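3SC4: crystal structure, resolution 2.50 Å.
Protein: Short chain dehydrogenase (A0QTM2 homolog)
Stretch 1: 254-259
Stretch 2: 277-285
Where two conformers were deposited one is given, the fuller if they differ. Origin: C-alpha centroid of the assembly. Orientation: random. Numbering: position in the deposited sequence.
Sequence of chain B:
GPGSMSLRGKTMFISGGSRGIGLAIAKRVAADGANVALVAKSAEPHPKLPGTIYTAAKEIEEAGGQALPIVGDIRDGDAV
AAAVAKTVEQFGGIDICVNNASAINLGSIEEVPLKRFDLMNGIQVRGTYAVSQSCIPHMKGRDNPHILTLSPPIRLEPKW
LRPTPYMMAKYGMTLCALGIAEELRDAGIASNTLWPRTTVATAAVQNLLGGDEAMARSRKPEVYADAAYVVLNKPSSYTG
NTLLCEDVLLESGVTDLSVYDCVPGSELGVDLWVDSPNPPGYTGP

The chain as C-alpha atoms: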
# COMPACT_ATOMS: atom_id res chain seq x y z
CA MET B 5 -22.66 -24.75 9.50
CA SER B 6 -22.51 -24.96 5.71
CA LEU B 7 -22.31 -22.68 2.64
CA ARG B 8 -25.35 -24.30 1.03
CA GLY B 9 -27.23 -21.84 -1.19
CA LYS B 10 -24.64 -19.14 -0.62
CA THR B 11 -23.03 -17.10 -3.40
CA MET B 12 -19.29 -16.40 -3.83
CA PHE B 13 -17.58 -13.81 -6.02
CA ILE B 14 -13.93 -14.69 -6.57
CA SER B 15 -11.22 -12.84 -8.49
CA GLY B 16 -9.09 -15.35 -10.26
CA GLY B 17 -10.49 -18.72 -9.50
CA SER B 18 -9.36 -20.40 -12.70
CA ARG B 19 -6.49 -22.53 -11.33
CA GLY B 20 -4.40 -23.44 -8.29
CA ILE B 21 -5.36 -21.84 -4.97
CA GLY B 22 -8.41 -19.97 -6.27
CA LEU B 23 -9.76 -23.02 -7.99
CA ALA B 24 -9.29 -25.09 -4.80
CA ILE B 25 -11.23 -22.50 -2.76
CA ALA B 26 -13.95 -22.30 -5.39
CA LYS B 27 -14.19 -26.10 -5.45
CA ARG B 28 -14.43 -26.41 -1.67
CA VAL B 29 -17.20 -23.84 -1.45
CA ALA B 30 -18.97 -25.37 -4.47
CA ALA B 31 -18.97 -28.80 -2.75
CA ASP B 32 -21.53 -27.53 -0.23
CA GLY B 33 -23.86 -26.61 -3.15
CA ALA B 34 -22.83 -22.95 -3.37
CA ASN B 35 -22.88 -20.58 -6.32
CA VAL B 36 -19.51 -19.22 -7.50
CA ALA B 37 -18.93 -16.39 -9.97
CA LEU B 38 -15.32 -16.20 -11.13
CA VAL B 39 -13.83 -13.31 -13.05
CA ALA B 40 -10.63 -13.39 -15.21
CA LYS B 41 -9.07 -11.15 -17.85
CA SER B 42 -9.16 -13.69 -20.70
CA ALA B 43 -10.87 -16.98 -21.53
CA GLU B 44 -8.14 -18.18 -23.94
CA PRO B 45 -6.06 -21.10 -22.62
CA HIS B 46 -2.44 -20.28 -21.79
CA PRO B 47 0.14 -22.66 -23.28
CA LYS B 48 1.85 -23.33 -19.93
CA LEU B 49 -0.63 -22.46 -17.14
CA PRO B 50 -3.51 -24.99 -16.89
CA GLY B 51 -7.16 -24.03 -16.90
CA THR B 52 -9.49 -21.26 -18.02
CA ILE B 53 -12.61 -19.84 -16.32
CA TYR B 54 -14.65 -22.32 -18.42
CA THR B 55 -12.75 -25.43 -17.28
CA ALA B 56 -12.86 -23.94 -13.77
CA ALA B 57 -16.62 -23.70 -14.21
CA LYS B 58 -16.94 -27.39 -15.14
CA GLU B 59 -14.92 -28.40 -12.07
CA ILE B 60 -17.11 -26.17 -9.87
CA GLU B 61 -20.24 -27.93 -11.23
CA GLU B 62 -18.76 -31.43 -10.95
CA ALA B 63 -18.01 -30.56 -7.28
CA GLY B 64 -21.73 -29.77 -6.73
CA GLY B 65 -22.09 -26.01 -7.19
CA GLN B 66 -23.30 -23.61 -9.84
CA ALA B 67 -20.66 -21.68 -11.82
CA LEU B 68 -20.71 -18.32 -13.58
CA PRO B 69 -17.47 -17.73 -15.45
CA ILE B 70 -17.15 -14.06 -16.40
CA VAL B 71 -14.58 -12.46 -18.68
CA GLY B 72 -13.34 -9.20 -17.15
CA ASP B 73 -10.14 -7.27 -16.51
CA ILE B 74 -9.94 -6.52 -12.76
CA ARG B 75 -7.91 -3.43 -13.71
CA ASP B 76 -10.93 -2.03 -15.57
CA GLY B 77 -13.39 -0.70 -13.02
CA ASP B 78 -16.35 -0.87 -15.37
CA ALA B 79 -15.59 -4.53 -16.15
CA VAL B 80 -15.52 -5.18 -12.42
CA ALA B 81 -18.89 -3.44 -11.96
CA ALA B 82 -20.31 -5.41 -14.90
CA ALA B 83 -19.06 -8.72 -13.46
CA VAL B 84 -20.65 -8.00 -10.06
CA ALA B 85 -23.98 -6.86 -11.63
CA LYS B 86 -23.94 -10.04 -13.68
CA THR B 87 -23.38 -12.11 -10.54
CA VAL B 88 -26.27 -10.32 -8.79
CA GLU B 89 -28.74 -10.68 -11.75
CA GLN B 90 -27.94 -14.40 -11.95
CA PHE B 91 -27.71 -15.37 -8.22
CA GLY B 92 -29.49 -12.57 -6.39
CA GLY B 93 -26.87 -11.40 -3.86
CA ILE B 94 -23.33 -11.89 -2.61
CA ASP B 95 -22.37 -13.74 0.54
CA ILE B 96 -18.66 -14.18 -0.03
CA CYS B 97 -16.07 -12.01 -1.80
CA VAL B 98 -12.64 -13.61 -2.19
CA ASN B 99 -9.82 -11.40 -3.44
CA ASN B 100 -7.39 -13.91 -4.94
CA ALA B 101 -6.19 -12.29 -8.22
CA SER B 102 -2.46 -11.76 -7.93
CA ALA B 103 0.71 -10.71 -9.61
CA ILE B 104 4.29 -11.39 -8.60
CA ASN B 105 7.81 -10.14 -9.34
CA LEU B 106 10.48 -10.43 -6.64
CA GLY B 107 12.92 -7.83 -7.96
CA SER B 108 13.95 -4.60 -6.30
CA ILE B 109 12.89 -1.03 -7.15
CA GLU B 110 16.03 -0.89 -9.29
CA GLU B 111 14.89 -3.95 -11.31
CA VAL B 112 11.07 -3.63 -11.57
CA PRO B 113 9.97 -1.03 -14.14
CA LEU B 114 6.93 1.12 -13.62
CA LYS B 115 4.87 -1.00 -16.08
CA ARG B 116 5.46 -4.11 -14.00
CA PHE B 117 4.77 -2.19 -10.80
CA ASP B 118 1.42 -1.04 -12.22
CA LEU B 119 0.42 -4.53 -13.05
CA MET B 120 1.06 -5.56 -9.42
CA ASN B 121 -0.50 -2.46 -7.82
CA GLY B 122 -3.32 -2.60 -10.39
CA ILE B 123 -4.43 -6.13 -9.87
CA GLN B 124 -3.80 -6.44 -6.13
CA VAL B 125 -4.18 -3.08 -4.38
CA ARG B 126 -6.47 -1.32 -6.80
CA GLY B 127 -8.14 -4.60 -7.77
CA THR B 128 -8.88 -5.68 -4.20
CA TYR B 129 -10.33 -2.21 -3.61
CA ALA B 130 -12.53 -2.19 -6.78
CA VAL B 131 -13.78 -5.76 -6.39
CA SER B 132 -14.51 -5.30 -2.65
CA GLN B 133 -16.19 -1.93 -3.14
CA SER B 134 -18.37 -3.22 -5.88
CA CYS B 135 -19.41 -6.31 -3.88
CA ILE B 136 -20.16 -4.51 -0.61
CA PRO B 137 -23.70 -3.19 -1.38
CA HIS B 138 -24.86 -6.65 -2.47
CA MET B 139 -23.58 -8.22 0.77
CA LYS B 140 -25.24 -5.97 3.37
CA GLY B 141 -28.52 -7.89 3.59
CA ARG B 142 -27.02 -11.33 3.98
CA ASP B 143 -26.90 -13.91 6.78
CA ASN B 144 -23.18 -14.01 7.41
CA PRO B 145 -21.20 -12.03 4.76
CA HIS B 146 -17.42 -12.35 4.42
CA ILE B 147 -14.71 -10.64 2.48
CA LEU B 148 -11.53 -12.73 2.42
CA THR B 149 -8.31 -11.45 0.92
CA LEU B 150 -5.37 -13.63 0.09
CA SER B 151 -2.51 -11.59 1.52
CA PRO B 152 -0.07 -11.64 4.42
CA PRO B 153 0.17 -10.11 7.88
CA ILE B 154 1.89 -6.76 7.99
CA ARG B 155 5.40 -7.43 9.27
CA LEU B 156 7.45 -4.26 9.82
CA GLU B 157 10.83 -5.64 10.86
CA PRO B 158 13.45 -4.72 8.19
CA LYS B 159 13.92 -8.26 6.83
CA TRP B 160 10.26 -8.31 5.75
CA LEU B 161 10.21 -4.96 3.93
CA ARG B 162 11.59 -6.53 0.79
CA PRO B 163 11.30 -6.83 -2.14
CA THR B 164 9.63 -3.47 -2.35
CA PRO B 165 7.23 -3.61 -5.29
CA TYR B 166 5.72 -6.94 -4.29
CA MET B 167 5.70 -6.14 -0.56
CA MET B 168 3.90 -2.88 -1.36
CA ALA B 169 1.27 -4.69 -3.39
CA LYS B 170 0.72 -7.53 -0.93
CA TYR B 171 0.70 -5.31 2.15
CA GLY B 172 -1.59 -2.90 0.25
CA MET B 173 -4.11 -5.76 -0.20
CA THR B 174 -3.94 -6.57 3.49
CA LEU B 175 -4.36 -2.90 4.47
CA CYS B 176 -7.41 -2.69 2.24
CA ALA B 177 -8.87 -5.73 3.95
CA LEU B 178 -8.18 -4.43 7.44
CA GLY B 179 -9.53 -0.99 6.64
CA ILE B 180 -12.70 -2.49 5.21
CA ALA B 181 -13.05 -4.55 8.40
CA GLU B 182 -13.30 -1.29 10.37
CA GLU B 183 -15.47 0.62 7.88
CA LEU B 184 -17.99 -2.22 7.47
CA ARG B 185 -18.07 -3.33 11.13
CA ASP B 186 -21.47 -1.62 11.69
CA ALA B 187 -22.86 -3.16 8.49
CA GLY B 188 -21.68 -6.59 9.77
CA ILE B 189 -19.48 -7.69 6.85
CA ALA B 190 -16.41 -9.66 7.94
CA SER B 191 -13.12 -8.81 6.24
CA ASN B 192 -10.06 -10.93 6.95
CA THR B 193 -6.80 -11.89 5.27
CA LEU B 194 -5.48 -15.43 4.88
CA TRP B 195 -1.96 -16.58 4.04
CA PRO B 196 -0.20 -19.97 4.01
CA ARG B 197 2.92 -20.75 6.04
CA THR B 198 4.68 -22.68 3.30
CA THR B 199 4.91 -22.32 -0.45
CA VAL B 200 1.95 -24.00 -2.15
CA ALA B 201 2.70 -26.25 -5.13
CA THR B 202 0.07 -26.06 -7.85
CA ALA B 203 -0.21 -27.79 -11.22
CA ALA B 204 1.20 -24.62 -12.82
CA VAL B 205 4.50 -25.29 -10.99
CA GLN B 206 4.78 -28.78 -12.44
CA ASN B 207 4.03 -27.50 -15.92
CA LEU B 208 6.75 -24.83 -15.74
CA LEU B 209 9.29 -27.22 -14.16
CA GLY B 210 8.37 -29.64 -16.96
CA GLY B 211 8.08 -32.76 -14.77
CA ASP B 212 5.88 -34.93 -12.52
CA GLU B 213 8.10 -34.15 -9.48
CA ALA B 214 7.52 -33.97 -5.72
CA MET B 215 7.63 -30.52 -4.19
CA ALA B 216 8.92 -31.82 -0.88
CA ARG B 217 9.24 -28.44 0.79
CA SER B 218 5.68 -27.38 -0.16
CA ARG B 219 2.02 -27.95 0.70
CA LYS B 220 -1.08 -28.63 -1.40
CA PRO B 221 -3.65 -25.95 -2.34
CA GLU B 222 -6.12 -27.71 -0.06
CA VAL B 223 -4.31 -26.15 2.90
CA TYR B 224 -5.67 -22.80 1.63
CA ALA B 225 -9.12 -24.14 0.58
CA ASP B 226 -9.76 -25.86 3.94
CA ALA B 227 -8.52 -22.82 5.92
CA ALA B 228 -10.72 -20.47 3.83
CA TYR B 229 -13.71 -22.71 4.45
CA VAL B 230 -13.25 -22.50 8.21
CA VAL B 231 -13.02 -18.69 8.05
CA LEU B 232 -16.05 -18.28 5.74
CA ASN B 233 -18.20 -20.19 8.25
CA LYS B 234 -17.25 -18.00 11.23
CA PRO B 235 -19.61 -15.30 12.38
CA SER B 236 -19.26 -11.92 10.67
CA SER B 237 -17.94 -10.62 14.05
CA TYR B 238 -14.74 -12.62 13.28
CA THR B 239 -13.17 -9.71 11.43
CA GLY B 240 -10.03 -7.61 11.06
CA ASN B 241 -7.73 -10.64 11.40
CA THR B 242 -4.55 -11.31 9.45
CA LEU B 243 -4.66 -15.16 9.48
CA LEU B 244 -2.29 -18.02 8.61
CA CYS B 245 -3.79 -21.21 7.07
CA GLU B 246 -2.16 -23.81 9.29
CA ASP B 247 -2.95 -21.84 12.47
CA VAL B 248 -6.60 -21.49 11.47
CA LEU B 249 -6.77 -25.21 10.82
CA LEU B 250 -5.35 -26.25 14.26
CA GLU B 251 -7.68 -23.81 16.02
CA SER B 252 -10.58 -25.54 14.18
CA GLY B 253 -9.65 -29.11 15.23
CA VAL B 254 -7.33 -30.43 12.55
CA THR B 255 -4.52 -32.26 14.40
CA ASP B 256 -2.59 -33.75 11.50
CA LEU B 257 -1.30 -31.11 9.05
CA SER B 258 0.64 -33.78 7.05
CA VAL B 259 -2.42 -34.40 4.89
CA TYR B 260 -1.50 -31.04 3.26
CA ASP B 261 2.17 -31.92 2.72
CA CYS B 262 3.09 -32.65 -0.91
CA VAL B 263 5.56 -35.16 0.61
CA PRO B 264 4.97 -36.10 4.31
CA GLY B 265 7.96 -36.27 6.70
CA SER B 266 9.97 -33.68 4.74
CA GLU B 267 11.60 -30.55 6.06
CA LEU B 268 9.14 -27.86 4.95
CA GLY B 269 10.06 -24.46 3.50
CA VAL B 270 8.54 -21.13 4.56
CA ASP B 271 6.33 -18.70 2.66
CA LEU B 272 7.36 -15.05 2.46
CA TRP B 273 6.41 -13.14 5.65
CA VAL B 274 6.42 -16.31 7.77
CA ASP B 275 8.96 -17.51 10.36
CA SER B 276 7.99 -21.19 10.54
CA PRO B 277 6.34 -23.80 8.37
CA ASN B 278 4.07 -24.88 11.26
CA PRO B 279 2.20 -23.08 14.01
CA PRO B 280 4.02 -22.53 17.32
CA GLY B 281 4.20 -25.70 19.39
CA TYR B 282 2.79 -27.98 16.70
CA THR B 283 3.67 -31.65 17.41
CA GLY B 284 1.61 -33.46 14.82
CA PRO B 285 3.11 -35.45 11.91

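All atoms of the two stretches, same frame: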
# COMPACT_ATOMS: atom_id res chain seq x y z
N VAL B 254 -8.26 -29.61 13.30
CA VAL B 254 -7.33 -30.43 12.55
C VAL B 254 -6.10 -30.69 13.42
O VAL B 254 -5.52 -29.75 13.97
CB VAL B 254 -6.93 -29.74 11.24
CG1 VAL B 254 -5.86 -30.56 10.51
CG2 VAL B 254 -8.17 -29.52 10.35
N THR B 255 -5.72 -31.96 13.61
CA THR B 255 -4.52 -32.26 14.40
C THR B 255 -3.33 -32.65 13.54
O THR B 255 -2.19 -32.45 13.93
CB THR B 255 -4.78 -33.34 15.48
OG1 THR B 255 -5.21 -34.57 14.87
CG2 THR B 255 -5.82 -32.82 16.50
N ASP B 256 -3.61 -33.18 12.36
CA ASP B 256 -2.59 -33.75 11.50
C ASP B 256 -2.45 -32.89 10.24
O ASP B 256 -3.18 -33.08 9.29
CB ASP B 256 -3.00 -35.18 11.15
CG ASP B 256 -1.99 -35.89 10.24
OD1 ASP B 256 -0.90 -35.34 9.99
OD2 ASP B 256 -2.30 -37.02 9.78
N LEU B 257 -1.52 -31.94 10.24
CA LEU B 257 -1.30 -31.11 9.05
C LEU B 257 -0.60 -31.83 7.88
O LEU B 257 -0.55 -31.28 6.78
CB LEU B 257 -0.50 -29.86 9.42
CG LEU B 257 -1.18 -28.84 10.33
CD1 LEU B 257 -0.16 -27.89 10.99
CD2 LEU B 257 -2.27 -28.07 9.57
N SER B 258 -0.08 -33.04 8.10
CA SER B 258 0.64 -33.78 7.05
C SER B 258 -0.23 -34.09 5.84
O SER B 258 0.28 -34.30 4.75
CB SER B 258 1.21 -35.10 7.58
OG SER B 258 2.27 -34.88 8.49
N VAL B 259 -1.54 -34.13 6.02
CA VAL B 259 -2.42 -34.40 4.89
C VAL B 259 -2.34 -33.28 3.83
O VAL B 259 -2.85 -33.44 2.71
CB VAL B 259 -3.89 -34.58 5.34
CG1 VAL B 259 -4.00 -35.78 6.32
CG2 VAL B 259 -4.45 -33.28 5.98
N PRO B 277 7.30 -23.07 9.19
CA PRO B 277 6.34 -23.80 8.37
C PRO B 277 5.11 -24.30 9.12
O PRO B 277 4.09 -24.55 8.50
CB PRO B 277 7.16 -24.95 7.81
CG PRO B 277 8.24 -25.14 8.82
CD PRO B 277 8.56 -23.82 9.38
N ASN B 278 5.20 -24.43 10.44
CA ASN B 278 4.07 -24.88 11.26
C ASN B 278 3.74 -23.90 12.37
O ASN B 278 4.58 -23.08 12.74
CB ASN B 278 4.35 -26.24 11.86
CG ASN B 278 4.44 -27.33 10.82
OD1 ASN B 278 3.70 -27.33 9.84
ND2 ASN B 278 5.34 -28.26 11.02
N PRO B 279 2.51 -23.96 12.88
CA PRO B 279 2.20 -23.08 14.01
C PRO B 279 3.12 -23.34 15.21
O PRO B 279 3.72 -24.43 15.33
CB PRO B 279 0.74 -23.42 14.34
CG PRO B 279 0.19 -23.98 13.03
CD PRO B 279 1.33 -24.71 12.42
N PRO B 280 3.25 -22.33 16.09
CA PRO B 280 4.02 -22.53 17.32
C PRO B 280 3.54 -23.75 18.08
O PRO B 280 2.33 -23.92 18.24
CB PRO B 280 3.77 -21.26 18.14
CG PRO B 280 3.14 -20.23 17.19
CD PRO B 280 2.92 -20.91 15.85
N GLY B 281 4.48 -24.59 18.49
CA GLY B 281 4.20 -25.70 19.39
C GLY B 281 3.50 -26.89 18.75
O GLY B 281 3.07 -27.80 19.46
N TYR B 282 3.40 -26.89 17.43
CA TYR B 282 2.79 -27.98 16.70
C TYR B 282 3.64 -29.24 16.79
O TYR B 282 4.82 -29.19 16.46
CB TYR B 282 2.67 -27.62 15.22
CG TYR B 282 2.22 -28.77 14.37
CD1 TYR B 282 0.94 -29.27 14.48
CD2 TYR B 282 3.09 -29.35 13.44
CE1 TYR B 282 0.52 -30.33 13.72
CE2 TYR B 282 2.68 -30.42 12.65
CZ TYR B 282 1.39 -30.91 12.79
OH TYR B 282 0.97 -31.96 12.01
N THR B 283 3.00 -30.35 17.20
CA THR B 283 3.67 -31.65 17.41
C THR B 283 3.19 -32.75 16.49
O THR B 283 3.71 -33.87 16.52
CB THR B 283 3.39 -32.22 18.81
OG1 THR B 283 3.74 -31.26 19.81
CG2 THR B 283 4.19 -33.50 19.03
N GLY B 284 2.17 -32.46 15.70
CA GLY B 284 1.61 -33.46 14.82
C GLY B 284 2.64 -33.94 13.82
O GLY B 284 3.79 -33.50 13.84
N PRO B 285 2.22 -34.87 12.94
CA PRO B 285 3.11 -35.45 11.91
C PRO B 285 3.54 -34.46 10.80
O PRO B 285 2.95 -33.39 10.59
CB PRO B 285 2.28 -36.61 11.32
CG PRO B 285 1.09 -36.78 12.24
CD PRO B 285 0.89 -35.50 12.97
OXT PRO B 285 4.49 -34.73 10.08

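A chain terminus is often held in place by a few side chains rather than by regular secondary structure, and the C-terminal segment of this short chain dehydrogenase is a compact example. Residues 277-285, which form neither helix nor strand, lie against the loop that leads into a 3-10 segment containing Ser-258 and Val-259, and the two bury 301 Å² between them.

The polar part of the contact is organised by one phenol. The backbone N of Leu-257 donates a hydrogen bond to OH of Tyr-282 at 3.1 Å, while the same OH donates to O of Pro-285 at 2.8 Å. Acting as acceptor and donor at once, the hydroxyl links the loop backbone to the terminal carboxylate. Ser-258 also reaches that carboxylate, its OG lying 2.7 Å from O of Pro-285. The loop is braced from within, since N of Ser-258 donates to OD1 of Asp-256 at 3.1 Å.

Apolar packing centres on Leu-257. Its CD1 sits 3.8 Å from the centroid of the Tyr-282 ring and only 14° off the ring normal, a CH-pi contact over the face. The same methyl carbon lies 3.8 Å from CD of Pro-279, so it touches both ends of the type II turn that runs from Pro-279 to Tyr-282. That turn is closed by a backbone hydrogen bond from N of Tyr-282 to O of Pro-279, 3.3 Å long.

Close packing completes the fit. Gly-284 lies opposite Asp-256, their CA atoms 5.4 Å apart. At the ring edge, near its plane, O of Thr-255 approaches CE1 of Tyr-282 to 3.4 Å. A CB on Gly-284 would point toward the loop and clash with O of Thr-255, at 2.6 Å, and with OH of Tyr-282, at 2.4 Å. Beyond it, CG of Pro-285 packs 3.3 Å from OD1 of Asp-256.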